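Local coordinates for beta-phenylalanine aminotransferase (Variovorax paradoxus, PDB 4AO9), which catalyses transfer of the amino group of beta-phenylalanine, probably to a keto acid, with pyridoxal-5'-phosphate as its cofactor, at residues 155-160 / 181-186; 258-263 / 282-287. All coordinates share one frame; numbering follows the deposited sequence.

Both contacts are buried, and both line the pyridoxal-5'-phosphate pocket. They share no helix or strand. Contact 1 sets helix 152-167 against the loop after strand 171-175, and its cross-contacts are mainly apolar side chains. Contact 2 joins two neighbouring parallel strands, and main-chain hydrogen bonds hold it together. Contact 1 also reaches the second subunit through Leu-157 and Val-183. Contact 2 carries the lysine bonded to the cofactor. Asn-156 connects the two. Asn-156 OD1 lies 2.8 Å from Thr-284 OG1 and Asn-156 ND2 2.9 Å from Asp-260 OD2, both probable hydrogen bonds. Ala-159 O also packs against Leu-282 CD1.

Contact 1: 155-160 / 181-186; sequences ANLMAL and GGVLGF. With PLP (pyridoxal-5'-phosphate), chain C.
At the wall of the pyridoxal-5'-phosphate pocket, Leu-184 packs its two methyl groups against three residues of helix 152-167. Leu-184 CD1 meets Asn-156 CB at 3.7 Å. Leu-184 CD1 also lies 4.0 Å from Leu-157 CD2 and equally near Leu-157 N. The other methyl, Leu-184 CD2, meets Leu-160 CD1 tip to tip at 4.0 Å. Leu-184 points at the helix, with CG anti to its own carbonyl carbon (chi1 -65°). Its CD1 thus rests on Asn-156 and Leu-157, and its CD2 on Leu-160, about one turn further along the helix. Leu-157 turns its other branch to Val-183: Leu-157 CD1 touches Val-183 CG2 at 4.1 Å, and the two side chains cross at about a right angle. A type I beta turn runs from Gly-181 to Leu-184, with Leu-184 N bonded to Gly-181 O. In the large domain of this class-III aminotransferase, the first residue of this turn, Gly-181, borders the cofactor. Gly-181 N is 3.7 Å from PLP C6, and Asn-156 ND2 stands equally close to PLP C6. With phi at 128°, a side chain on Gly-181 would collide with the carbonyl oxygen before it. Asn-156 ND2 also bonds His-180 O, which with the bonds to contact 2 fixes the rotation of the amide. On the dimer side, Leu-157 packs on Leu-157 of the second subunit, and Val-183 on Met-158 of that subunit.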
loop_
_atom_site.group_PDB
_atom_site.type_symbol
_atom_site.label_atom_id
_atom_site.label_comp_id
_atom_site.label_asym_id
_atom_site.label_seq_id
_atom_site.Cartn_x
_atom_site.Cartn_y
_atom_site.Cartn_z
ATOM N N ALA A 155 1.941 1.234 7.115
ATOM C CA ALA A 155 2.456 0.806 8.423
ATOM C C ALA A 155 2.365 1.955 9.429
ATOM O O ALA A 155 1.907 1.778 10.577
ATOM C CB ALA A 155 3.876 0.312 8.301
ATOM N N ASN A 156 2.782 3.138 9.002
ATOM C CA ASN A 156 2.692 4.309 9.889
ATOM C C ASN A 156 1.250 4.702 10.193
ATOM O O ASN A 156 0.928 5.040 11.342
ATOM C CB ASN A 156 3.481 5.477 9.312
ATOM C CG ASN A 156 4.963 5.329 9.542
ATOM O OD1 ASN A 156 5.396 4.911 10.625
ATOM N ND2 ASN A 156 5.757 5.672 8.532
ATOM N N LEU A 157 0.367 4.638 9.197
ATOM C CA LEU A 157 -1.054 4.909 9.449
ATOM C C LEU A 157 -1.610 3.960 10.507
ATOM O O LEU A 157 -2.345 4.383 11.418
ATOM C CB LEU A 157 -1.879 4.804 8.161
ATOM C CG LEU A 157 -1.732 5.995 7.211
ATOM C CD1 LEU A 157 -2.338 5.669 5.848
ATOM C CD2 LEU A 157 -2.366 7.274 7.800
ATOM N N MET A 158 -1.261 2.680 10.400
ATOM C CA MET A 158 -1.764 1.710 11.347
ATOM C C MET A 158 -1.167 1.870 12.721
ATOM O O MET A 158 -1.871 1.687 13.714
ATOM C CB MET A 158 -1.573 0.281 10.841
ATOM C CG MET A 158 -2.335 -0.039 9.565
ATOM S SD MET A 158 -4.077 0.456 9.525
ATOM C CE MET A 158 -4.748 -0.378 10.963
ATOM N N ALA A 159 0.125 2.189 12.794
ATOM C CA ALA A 159 0.759 2.437 14.093
ATOM C C ALA A 159 0.086 3.596 14.814
ATOM O O ALA A 159 -0.178 3.520 16.017
ATOM C CB ALA A 159 2.237 2.703 13.930
ATOM N N LEU A 160 -0.165 4.672 14.078
ATOM C CA LEU A 160 -0.872 5.823 14.650
ATOM C C LEU A 160 -2.269 5.459 15.116
ATOM O O LEU A 160 -2.685 5.812 16.225
ATOM C CB LEU A 160 -0.913 6.997 13.665
ATOM C CG LEU A 160 0.426 7.651 13.334
ATOM C CD1 LEU A 160 0.214 8.720 12.263
ATOM C CD2 LEU A 160 1.082 8.243 14.608
ATOM N N GLY A 181 5.559 8.889 4.923
ATOM C CA GLY A 181 4.816 8.341 3.792
ATOM C C GLY A 181 4.000 9.372 3.056
ATOM O O GLY A 181 4.020 10.556 3.402
ATOM N N GLY A 182 3.245 8.888 2.065
ATOM C CA GLY A 182 2.580 9.749 1.082
ATOM C C GLY A 182 1.538 10.697 1.627
ATOM O O GLY A 182 1.262 11.729 1.012
ATOM N N VAL A 183 0.951 10.338 2.762
ATOM C CA VAL A 183 -0.043 11.193 3.407
ATOM C C VAL A 183 0.378 11.534 4.832
ATOM O O VAL A 183 -0.454 11.896 5.658
ATOM C CB VAL A 183 -1.465 10.581 3.368
ATOM C CG1 VAL A 183 -1.992 10.526 1.933
ATOM C CG2 VAL A 183 -1.471 9.181 3.996
ATOM N N LEU A 184 1.683 11.424 5.111
ATOM C CA LEU A 184 2.230 11.739 6.440
ATOM C C LEU A 184 3.565 12.466 6.360
ATOM O O LEU A 184 4.579 11.983 6.860
ATOM C CB LEU A 184 2.378 10.459 7.276
ATOM C CG LEU A 184 1.102 9.701 7.666
ATOM C CD1 LEU A 184 1.486 8.334 8.214
ATOM C CD2 LEU A 184 0.275 10.469 8.694
ATOM N N GLY A 185 3.549 13.653 5.761
ATOM C CA GLY A 185 4.760 14.443 5.543
ATOM C C GLY A 185 4.652 15.798 6.207
ATOM O O GLY A 185 3.559 16.364 6.308
ATOM N N PHE A 186 5.783 16.306 6.681
ATOM C CA PHE A 186 5.826 17.564 7.425
ATOM C C PHE A 186 6.990 18.429 7.013
ATOM O O PHE A 186 8.108 17.944 6.878
ATOM C CB PHE A 186 5.871 17.265 8.931
ATOM C CG PHE A 186 4.739 16.386 9.359
ATOM C CD1 PHE A 186 3.515 16.942 9.709
ATOM C CD2 PHE A 186 4.864 14.991 9.323
ATOM C CE1 PHE A 186 2.437 16.130 10.027
ATOM C CE2 PHE A 186 3.805 14.178 9.649
ATOM C CZ PHE A 186 2.572 14.741 9.993
HETATM N N1 PLP C . 8.872 6.433 6.403
HETATM C C2 PLP C . 10.138 6.570 6.014
HETATM C C2A PLP C . 11.146 7.035 7.067
HETATM C C3 PLP C . 10.509 6.280 4.697
HETATM O O3 PLP C . 11.704 6.410 4.373
HETATM C C4 PLP C . 9.568 5.846 3.749
HETATM C C4A PLP C . 9.927 5.491 2.293
HETATM C C5 PLP C . 8.235 5.752 4.210
HETATM C C6 PLP C . 7.927 6.053 5.537
HETATM C C5A PLP C . 7.095 5.313 3.272
HETATM O O4P PLP C . 7.151 4.037 2.789
HETATM P P PLP C . 6.340 3.726 1.432
HETATM O O1P PLP C . 7.007 4.582 0.288
HETATM O O2P PLP C . 4.845 4.163 1.619
HETATM O O3P PLP C . 6.434 2.250 1.244
#

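Contact 2: 258-263 / 282-287; sequences VFDEVM and LTTLGK. With PLP (pyridoxal-5'-phosphate), chain C.
Val-262 lies over a face of the PLP ring, with Val-262 CG1 3.5 Å from PLP C4, and the same methyl touches Lys-287 CG. Its CG1 is anti to the backbone N (chi1 168°), while CG2 packs on the Leu-285 main chain. Asp-260 OD2 sits 2.8 Å from PLP N1. It is hydrogen-bonded to His-180 ND1. Asp-260 OD1 accepts from Val-262 N at 3.0 Å, forming an Asx turn that ties the carboxylate to the loop. Without the carboxylate, as with an alanine here, PLP N1 would probably lose its acidic neighbour and Val-262 N its side-chain acceptor. Thr-284 OG1, bonded to Asn-156, lies against Asp-260 CA at 3.3 Å. Phe-259 N bonds Leu-282 O, Thr-284 N bonds Phe-259 O, and Glu-261 N bonds Thr-284 O. A water bridges Glu-261 OE2 and Thr-283 OG1; Glu-261 OE1 bonds Thr-264 OG1, and Thr-283 OG1 bonds Ser-280 OG. Lys-287 NZ is covalently bonded to PLP C4A at 1.5 Å, with a weak hydrogen bond to PLP O3. Strands 258-260 and 282-286 run parallel at 17°. They and helix 272-276 form a beta-alpha-beta unit. At the C-terminal ends of its strands lie the aspartate and the cofactor-bound lysine, as in fold-type I PLP enzymes.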
loop_
_atom_site.group_PDB
_atom_site.type_symbol
_atom_site.label_atom_id
_atom_site.label_comp_id
_atom_site.label_asym_id
_atom_site.label_seq_id
_atom_site.Cartn_x
_atom_site.Cartn_y
_atom_site.Cartn_z
ATOM N N VAL A 258 6.724 5.985 18.997
ATOM C CA VAL A 258 6.806 5.165 17.787
ATOM C C VAL A 258 8.023 5.598 16.987
ATOM O O VAL A 258 8.139 6.769 16.590
ATOM C CB VAL A 258 5.524 5.275 16.926
ATOM C CG1 VAL A 258 5.677 4.473 15.630
ATOM C CG2 VAL A 258 4.295 4.823 17.716
ATOM N N PHE A 259 8.955 4.664 16.796
ATOM C CA PHE A 259 10.060 4.907 15.885
ATOM C C PHE A 259 9.714 4.420 14.484
ATOM O O PHE A 259 9.423 3.227 14.268
ATOM C CB PHE A 259 11.344 4.211 16.343
ATOM C CG PHE A 259 12.118 4.930 17.432
ATOM C CD1 PHE A 259 12.230 6.320 17.478
ATOM C CD2 PHE A 259 12.799 4.176 18.380
ATOM C CE1 PHE A 259 12.989 6.949 18.475
ATOM C CE2 PHE A 259 13.547 4.797 19.390
ATOM C CZ PHE A 259 13.638 6.172 19.439
ATOM N N ASP A 260 9.795 5.349 13.537
ATOM C CA ASP A 260 9.694 5.020 12.128
ATOM C C ASP A 260 11.079 4.579 11.665
ATOM O O ASP A 260 11.952 5.416 11.436
ATOM C CB ASP A 260 9.194 6.248 11.349
ATOM C CG ASP A 260 9.069 5.984 9.857
ATOM O OD1 ASP A 260 9.647 4.998 9.360
ATOM O OD2 ASP A 260 8.387 6.770 9.179
ATOM N N GLU A 261 11.265 3.265 11.555
ATOM C CA GLU A 261 12.536 2.700 11.081
ATOM C C GLU A 261 12.400 2.128 9.677
ATOM O O GLU A 261 13.173 1.264 9.259
ATOM C CB GLU A 261 13.104 1.671 12.071
ATOM C CG GLU A 261 13.457 2.273 13.442
ATOM C CD GLU A 261 14.699 1.667 14.036
ATOM O OE1 GLU A 261 15.796 2.025 13.576
ATOM O OE2 GLU A 261 14.565 0.816 14.929
ATOM N N VAL A 262 11.461 2.671 8.909
ATOM C CA VAL A 262 11.321 2.225 7.512
ATOM C C VAL A 262 12.660 2.336 6.783
ATOM O O VAL A 262 13.029 1.445 6.025
ATOM C CB VAL A 262 10.195 2.991 6.775
ATOM C CG1 VAL A 262 10.240 2.731 5.259
ATOM C CG2 VAL A 262 8.825 2.618 7.349
ATOM N N MET A 263 13.380 3.422 7.024
ATOM C CA MET A 263 14.733 3.566 6.486
ATOM C C MET A 263 15.805 3.114 7.491
ATOM O O MET A 263 16.727 2.373 7.145
ATOM C CB MET A 263 14.963 5.013 6.065
ATOM C CG MET A 263 16.038 5.177 5.051
ATOM S SD MET A 263 15.944 6.841 4.383
ATOM C CE MET A 263 14.794 6.686 3.026
ATOM N N LEU A 282 6.182 1.074 19.684
ATOM C CA LEU A 282 5.956 0.476 18.363
ATOM C C LEU A 282 7.094 0.886 17.449
ATOM O O LEU A 282 7.761 1.910 17.689
ATOM C CB LEU A 282 4.623 0.924 17.740
ATOM C CG LEU A 282 3.341 0.572 18.504
ATOM C CD1 LEU A 282 2.157 1.296 17.872
ATOM C CD2 LEU A 282 3.086 -0.930 18.521
ATOM N N THR A 283 7.287 0.097 16.394
ATOM C CA THR A 283 8.270 0.359 15.365
ATOM C C THR A 283 7.613 0.061 14.027
ATOM O O THR A 283 6.908 -0.945 13.887
ATOM C CB THR A 283 9.479 -0.566 15.537
ATOM O OG1 THR A 283 10.099 -0.277 16.800
ATOM C CG2 THR A 283 10.502 -0.359 14.412
ATOM N N THR A 284 7.867 0.921 13.045
ATOM C CA THR A 284 7.426 0.635 11.682
ATOM C C THR A 284 8.628 0.318 10.794
ATOM O O THR A 284 9.742 0.821 11.010
ATOM C CB THR A 284 6.586 1.771 11.104
ATOM O OG1 THR A 284 7.342 2.990 11.147
ATOM C CG2 THR A 284 5.289 1.934 11.921
ATOM N N LEU A 285 8.381 -0.563 9.823
ATOM C CA LEU A 285 9.390 -1.067 8.899
ATOM C C LEU A 285 8.848 -1.031 7.479
ATOM O O LEU A 285 7.637 -0.992 7.262
ATOM C CB LEU A 285 9.726 -2.519 9.248
ATOM C CG LEU A 285 10.309 -2.797 10.626
ATOM C CD1 LEU A 285 10.347 -4.313 10.844
ATOM C CD2 LEU A 285 11.704 -2.203 10.766
ATOM N N GLY A 286 9.758 -1.052 6.512
ATOM C CA GLY A 286 9.362 -1.064 5.117
ATOM C C GLY A 286 10.554 -1.206 4.208
ATOM O O GLY A 286 11.600 -1.754 4.585
ATOM N N LYS A 287 10.370 -0.698 2.994
ATOM C CA LYS A 287 11.407 -0.692 1.938
ATOM C C LYS A 287 12.059 -2.104 1.783
ATOM O O LYS A 287 11.375 -3.045 1.373
ATOM C CB LYS A 287 12.335 0.524 2.110
ATOM C CG LYS A 287 11.490 1.762 1.680
ATOM C CD LYS A 287 12.354 2.983 1.409
ATOM C CE LYS A 287 11.565 4.233 0.989
ATOM N NZ LYS A 287 11.334 5.110 2.161
HETATM N N1 PLP C . 8.872 6.433 6.403
HETATM C C2 PLP C . 10.138 6.570 6.014
HETATM C C2A PLP C . 11.146 7.035 7.067
HETATM C C3 PLP C . 10.509 6.280 4.697
HETATM O O3 PLP C . 11.704 6.410 4.373
HETATM C C4 PLP C . 9.568 5.846 3.749
HETATM C C4A PLP C . 9.927 5.491 2.293
HETATM C C5 PLP C . 8.235 5.752 4.210
HETATM C C6 PLP C . 7.927 6.053 5.537
HETATM C C5A PLP C . 7.095 5.313 3.272
HETATM O O4P PLP C . 7.151 4.037 2.789
HETATM P P PLP C . 6.340 3.726 1.432
HETATM O O1P PLP C . 7.007 4.582 0.288
HETATM O O2P PLP C . 4.845 4.163 1.619
HETATM O O3P PLP C . 6.434 2.250 1.244
HETATM O O HOH W 1 12.703 0.737 16.998
HETATM O O HOH W 2 12.703 -1.072 7.132
#